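Local coordinates for protein obscurin (Homo sapiens, PDB 4C4K) that binds the titin domain M10 through its first immunoglobulin domain at the muscle M-band, and probably acts in other regions as a protein kinase, at residues A[18-22]-A[64-68]; A[22-28]-A[58-64]. The contacts are given in a common frame with arbitrary orientation. Numbering follows the deposited sequence.

In the fold
The chain starts with strand 3-14 and turns through a loop into strand 22-31. Contact 2 forms when strand 59-64 returns antiparallel beside it; it joins 22-28 to 58-64. Contact 1 follows directly, where the loop before strand 22-31 meets the loop after strand 59-64. It joins 18-22 to 64-68, so contact 2 lies within the larger loop that contact 1 closes. The pair Ala22 and Ile64 belongs to both. Contact 2 pairs the two central strands of the sheet 3-14, 22-31, 59-64, 51-56. Contact 1 lies at the end of that ladder, before the chain crosses to strand 73-80 of the other sheet.

Contact 1: A[18-22]-A[64-68]; sequences VGKDA and ILDLA. With EDO (1,2-ethanediol), chain D; EDO (1,2-ethanediol), chain H.
Asp66 has a left-handed backbone (phi/psi 52/54), and past it the chain turns so that Leu67 N, not Asp66 N, bonds to Lys20 O, at 2.8 Å. Asp66 N is 3.1 Å from Lys20 O at a poor angle and bonds instead to Asp21 OD1, 3.2 Å. Ala22 and Ile64 form the last antiparallel hydrogen-bonded pair: Ala22 N to Ile64 O is 2.9 Å and Ile64 N to Ala22 O is 2.8 Å. Beyond it, Asp21 faces Leu65 (CA-CA 4.7 Å) and Lys20 faces Asp66 (CA-CA 5.1 Å). Asp21, chi1 m, also accepts at OD2 from O2 of an ethanediol, probably from the crystallisation liquor, 2.9 Å. Leu67 (m, t) points toward 18-22 and sets CD2 4.0 Å from Ala22 CB. Ala22, Ile64 and Leu67 all touch Leu92 of strand 84-92, on the opposing sheet. Here the loop leading into strand B meets the start of the E-F loop, at one end of the B-E ladder of an I-set immunoglobulin sandwich.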
loop_
_atom_site.group_PDB
_atom_site.type_symbol
_atom_site.label_atom_id
_atom_site.label_comp_id
_atom_site.label_asym_id
_atom_site.label_seq_id
_atom_site.Cartn_x
_atom_site.Cartn_y
_atom_site.Cartn_z
ATOM N N VAL A 18 1.730 23.605 9.687
ATOM C CA VAL A 18 1.432 24.895 9.021
ATOM C C VAL A 18 2.277 25.054 7.710
ATOM O O VAL A 18 2.594 26.172 7.293
ATOM C CB VAL A 18 1.476 26.144 9.965
ATOM C CG1 VAL A 18 0.597 27.275 9.422
ATOM C CG2 VAL A 18 1.048 25.795 11.392
ATOM N N GLY A 19 2.615 23.927 7.088
ATOM C CA GLY A 19 3.396 23.882 5.853
ATOM C C GLY A 19 2.573 24.031 4.581
ATOM O O GLY A 19 1.363 23.800 4.579
ATOM N N LYS A 20 3.239 24.392 3.485
ATOM C CA LYS A 20 2.614 24.649 2.187
ATOM C C LYS A 20 2.940 23.577 1.170
ATOM O O LYS A 20 2.411 23.612 0.049
ATOM C CB LYS A 20 3.086 26.022 1.652
ATOM C CG LYS A 20 2.610 27.211 2.486
ATOM C CD LYS A 20 3.132 28.525 1.931
ATOM C CE LYS A 20 2.759 29.702 2.804
ATOM N NZ LYS A 20 3.344 30.972 2.299
ATOM N N ASP A 21 3.846 22.640 1.527
ATOM C CA ASP A 21 4.300 21.602 0.598
ATOM C C ASP A 21 4.413 20.251 1.274
ATOM O O ASP A 21 4.720 20.179 2.471
ATOM C CB ASP A 21 5.662 21.984 0.001
ATOM C CG ASP A 21 5.732 23.412 -0.514
ATOM O OD1 ASP A 21 5.262 23.660 -1.636
ATOM O OD2 ASP A 21 6.102 24.305 0.270
ATOM N N ALA A 22 4.206 19.170 0.492
ATOM C CA ALA A 22 4.317 17.826 1.007
ATOM C C ALA A 22 5.185 16.995 0.075
ATOM O O ALA A 22 5.262 17.280 -1.104
ATOM C CB ALA A 22 2.932 17.191 1.140
ATOM N N ILE A 64 4.247 17.512 -3.659
ATOM C CA ILE A 64 3.072 18.358 -3.949
ATOM C C ILE A 64 3.376 19.742 -3.453
ATOM O O ILE A 64 3.631 19.910 -2.260
ATOM C CB ILE A 64 1.758 17.767 -3.332
ATOM C CG1 ILE A 64 1.607 16.285 -3.751
ATOM C CG2 ILE A 64 0.530 18.596 -3.762
ATOM C CD1 ILE A 64 0.529 15.446 -2.961
ATOM N N LEU A 65 3.324 20.742 -4.356
ATOM C CA LEU A 65 3.632 22.107 -4.018
ATOM C C LEU A 65 2.371 22.919 -3.847
ATOM O O LEU A 65 1.359 22.629 -4.488
ATOM C CB LEU A 65 4.516 22.737 -5.096
ATOM C CG LEU A 65 5.873 22.041 -5.402
ATOM C CD1 LEU A 65 6.645 22.846 -6.453
ATOM C CD2 LEU A 65 6.752 21.948 -4.135
ATOM N N ASP A 66 2.430 23.939 -2.990
ATOM C CA ASP A 66 1.320 24.863 -2.767
ATOM C C ASP A 66 0.015 24.134 -2.440
ATOM O O ASP A 66 -0.987 24.319 -3.121
ATOM C CB ASP A 66 1.163 25.812 -3.975
ATOM C CG ASP A 66 0.555 27.146 -3.609
ATOM O OD1 ASP A 66 0.523 27.472 -2.391
ATOM O OD2 ASP A 66 0.132 27.882 -4.536
ATOM N N LEU A 67 0.062 23.264 -1.429
ATOM C CA LEU A 67 -1.060 22.431 -0.973
ATOM C C LEU A 67 -2.391 23.150 -0.905
ATOM O O LEU A 67 -2.470 24.260 -0.396
ATOM C CB LEU A 67 -0.767 21.853 0.422
ATOM C CG LEU A 67 0.374 20.855 0.537
ATOM C CD1 LEU A 67 0.727 20.646 1.984
ATOM C CD2 LEU A 67 0.022 19.534 -0.159
ATOM N N ALA A 68 -3.439 22.475 -1.367
ATOM C CA ALA A 68 -4.814 22.959 -1.312
ATOM C C ALA A 68 -5.585 21.914 -0.524
ATOM O O ALA A 68 -5.154 20.757 -0.444
ATOM C CB ALA A 68 -5.381 23.075 -2.719
HETATM C C1 EDO D . 6.950 24.730 4.688
HETATM O O1 EDO D . 7.180 25.815 3.802
HETATM C C2 EDO D . 7.413 23.429 4.012
HETATM O O2 EDO D . 6.588 23.235 2.894
HETATM C C1 EDO H . 0.227 20.968 7.683
HETATM O O1 EDO H . 1.005 21.659 6.724
HETATM C C2 EDO H . -0.956 20.316 6.950
HETATM O O2 EDO H . -1.625 21.303 6.182
#

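Contact 2: A[22-28]-A[58-64]; sequences ATLSCQI and DLYRLTI. With EDO (1,2-ethanediol), chain G; EDO (1,2-ethanediol), chain F.
Strands 22-28 and 59-64 (Asp58 lies just before the second) run antiparallel, with axes at 167° and 4.6 Å apart at the closest. The register pairs Ala22 with Ile64, Leu24 with Leu62 and Cys26 with Tyr60 as hydrogen-bonded pairs. Each of these exchanges two backbone hydrogen bonds, N to O 2.8 to 3.1 Å, which makes a regular ladder. Thr23-Thr63, Ser25-Arg61 and Gln27-Leu59 are the non-hydrogen-bonded pairs that alternate with them, with CA-CA distances of 4.2 to 4.5 Å. Ile28 N to Asp58 O, 2.8 Å, ends the ladder. These are the B and E strands of the immunoglobulin sandwich. Ala22, Leu24, Cys26, Tyr60, Leu62 and Ile64 share the inner face. There Leu24 and Leu62 touch Trp38, and Cys26 touches Cys77, both on the opposing sheet. Leu24 CB lies 4.2 Å from Leu62 CB. Ile28 CB is 3.9 Å from Tyr60 CE1, and a water links Ile28 O (2.6 Å) to Tyr60 OH (2.7 Å). The other face, with Thr23, Ser25, Gln27, Leu59, Arg61 and Thr63, is more polar, and the close CA-CA approach brings side chains together. Thr23 OG1 accepts from Arg61 NH1 at 3.1 Å and is hydrogen-bonded to Thr63 OG1 at 3.0 Å. Ser25 CB lies over the Arg61 guanidinium, 3.6 Å from NH1. Two ethanediols, probably from the crystallisation liquor, bind Arg61: NH2 donates to O2 of one (3.0 Å), and O accepts from O2 of the other (2.7 Å). Gln27, extended (t, t), makes weak hydrogen bonds from NE2 to Asp58 OD1 (2.9 Å) and OD2 (3.0 Å).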
loop_
_atom_site.group_PDB
_atom_site.type_symbol
_atom_site.label_atom_id
_atom_site.label_comp_id
_atom_site.label_asym_id
_atom_site.label_seq_id
_atom_site.Cartn_x
_atom_site.Cartn_y
_atom_site.Cartn_z
ATOM N N ALA A 22 4.206 19.170 0.492
ATOM C CA ALA A 22 4.317 17.826 1.007
ATOM C C ALA A 22 5.185 16.995 0.075
ATOM O O ALA A 22 5.262 17.280 -1.104
ATOM C CB ALA A 22 2.932 17.191 1.140
ATOM N N THR A 23 5.822 15.962 0.607
ATOM C CA THR A 23 6.581 15.012 -0.189
ATOM C C THR A 23 6.237 13.633 0.288
ATOM O O THR A 23 6.107 13.391 1.491
ATOM C CB THR A 23 8.078 15.363 -0.355
ATOM O OG1 THR A 23 8.624 14.528 -1.363
ATOM C CG2 THR A 23 8.869 15.193 0.911
ATOM N N LEU A 24 6.005 12.754 -0.678
ATOM C CA LEU A 24 5.609 11.366 -0.516
ATOM C C LEU A 24 6.703 10.537 -1.155
ATOM O O LEU A 24 7.107 10.815 -2.284
ATOM C CB LEU A 24 4.255 11.137 -1.244
ATOM C CG LEU A 24 2.929 11.504 -0.479
ATOM C CD1 LEU A 24 2.876 12.958 -0.009
ATOM C CD2 LEU A 24 1.723 11.223 -1.327
ATOM N N SER A 25 7.224 9.550 -0.428
ATOM C CA SER A 25 8.291 8.707 -0.964
ATOM C C SER A 25 8.221 7.273 -0.478
ATOM O O SER A 25 7.626 6.982 0.571
ATOM C CB SER A 25 9.665 9.289 -0.621
ATOM O OG SER A 25 9.880 9.182 0.772
ATOM N N CYS A 26 8.843 6.383 -1.252
ATOM C CA CYS A 26 9.011 4.973 -0.916
ATOM C C CYS A 26 10.137 4.334 -1.698
ATOM O O CYS A 26 10.549 4.834 -2.740
ATOM C CB CYS A 26 7.716 4.192 -1.063
ATOM S SG CYS A 26 6.939 4.398 -2.665
ATOM N N GLN A 27 10.626 3.222 -1.183
ATOM C CA GLN A 27 11.708 2.465 -1.753
ATOM C C GLN A 27 11.127 1.194 -2.323
ATOM O O GLN A 27 10.457 0.439 -1.607
ATOM C CB GLN A 27 12.741 2.164 -0.673
ATOM C CG GLN A 27 14.043 1.661 -1.264
ATOM C CD GLN A 27 15.154 1.627 -0.260
ATOM O OE1 GLN A 27 14.938 1.651 0.956
ATOM N NE2 GLN A 27 16.369 1.572 -0.761
ATOM N N ILE A 28 11.319 0.997 -3.634
ATOM C CA ILE A 28 10.737 -0.131 -4.375
ATOM C C ILE A 28 11.817 -0.847 -5.201
ATOM O O ILE A 28 12.568 -0.185 -5.907
ATOM C CB ILE A 28 9.591 0.376 -5.318
ATOM C CG1 ILE A 28 8.479 1.157 -4.569
ATOM C CG2 ILE A 28 9.003 -0.777 -6.132
ATOM C CD1 ILE A 28 7.646 2.108 -5.441
ATOM N N ASP A 58 16.298 3.125 -6.444
ATOM C CA ASP A 58 15.075 2.450 -5.970
ATOM C C ASP A 58 14.140 3.386 -5.139
ATOM O O ASP A 58 13.179 2.907 -4.540
ATOM C CB ASP A 58 15.448 1.197 -5.139
ATOM C CG ASP A 58 16.383 1.449 -3.957
ATOM O OD1 ASP A 58 16.466 2.613 -3.493
ATOM O OD2 ASP A 58 16.982 0.471 -3.454
ATOM N N LEU A 59 14.453 4.688 -5.040
ATOM C CA LEU A 59 13.625 5.602 -4.248
ATOM C C LEU A 59 12.811 6.456 -5.221
ATOM O O LEU A 59 13.356 6.995 -6.187
ATOM C CB LEU A 59 14.491 6.420 -3.243
ATOM C CG LEU A 59 13.808 7.451 -2.265
ATOM C CD1 LEU A 59 12.862 6.771 -1.265
ATOM C CD2 LEU A 59 14.856 8.219 -1.451
ATOM N N TYR A 60 11.487 6.470 -5.018
ATOM C CA TYR A 60 10.487 7.149 -5.865
ATOM C C TYR A 60 9.749 8.200 -5.061
ATOM O O TYR A 60 9.326 7.943 -3.938
ATOM C CB TYR A 60 9.501 6.132 -6.453
ATOM C CG TYR A 60 10.187 5.095 -7.312
ATOM C CD1 TYR A 60 10.832 4.001 -6.738
ATOM C CD2 TYR A 60 10.191 5.201 -8.698
ATOM C CE1 TYR A 60 11.446 3.029 -7.524
ATOM C CE2 TYR A 60 10.810 4.236 -9.496
ATOM C CZ TYR A 60 11.454 3.162 -8.901
ATOM O OH TYR A 60 12.068 2.203 -9.666
ATOM N N ARG A 61 9.564 9.370 -5.660
ATOM C CA ARG A 61 8.991 10.517 -4.982
ATOM C C ARG A 61 7.860 11.194 -5.761
ATOM O O ARG A 61 7.896 11.313 -6.992
ATOM C CB ARG A 61 10.131 11.527 -4.714
ATOM C CG ARG A 61 9.786 12.752 -3.851
ATOM C CD ARG A 61 11.035 13.561 -3.460
ATOM N NE ARG A 61 12.024 12.675 -2.828
ATOM C CZ ARG A 61 11.959 12.229 -1.575
ATOM N NH1 ARG A 61 11.015 12.674 -0.750
ATOM N NH2 ARG A 61 12.871 11.381 -1.120
ATOM N N LEU A 62 6.866 11.660 -4.996
ATOM C CA LEU A 62 5.790 12.544 -5.396
ATOM C C LEU A 62 5.832 13.753 -4.464
ATOM O O LEU A 62 5.543 13.615 -3.277
ATOM C CB LEU A 62 4.403 11.876 -5.343
ATOM C CG LEU A 62 3.195 12.837 -5.615
ATOM C CD1 LEU A 62 3.363 13.601 -6.967
ATOM C CD2 LEU A 62 1.884 12.083 -5.566
ATOM N N THR A 63 6.188 14.939 -4.999
ATOM C CA THR A 63 6.191 16.161 -4.193
ATOM C C THR A 63 4.998 16.989 -4.619
ATOM O O THR A 63 4.773 17.155 -5.806
ATOM C CB THR A 63 7.509 16.951 -4.362
ATOM O OG1 THR A 63 8.575 16.135 -3.890
ATOM C CG2 THR A 63 7.503 18.272 -3.591
ATOM N N ILE A 64 4.247 17.512 -3.659
ATOM C CA ILE A 64 3.072 18.358 -3.949
ATOM C C ILE A 64 3.376 19.742 -3.453
ATOM O O ILE A 64 3.631 19.910 -2.260
ATOM C CB ILE A 64 1.758 17.767 -3.332
ATOM C CG1 ILE A 64 1.607 16.285 -3.751
ATOM C CG2 ILE A 64 0.530 18.596 -3.762
ATOM C CD1 ILE A 64 0.529 15.446 -2.961
HETATM C C1 EDO G . 13.963 11.119 -5.769
HETATM O O1 EDO G . 13.508 12.391 -5.367
HETATM C C2 EDO G . 13.851 10.231 -4.546
HETATM O O2 EDO G . 14.579 10.829 -3.466
HETATM C C1 EDO F . 8.545 8.525 -10.280
HETATM O O1 EDO F . 8.541 7.684 -11.417
HETATM C C2 EDO F . 7.409 8.070 -9.346
HETATM O O2 EDO F . 7.439 8.886 -8.192
HETATM O O HOH W 1 13.412 0.228 -8.359
#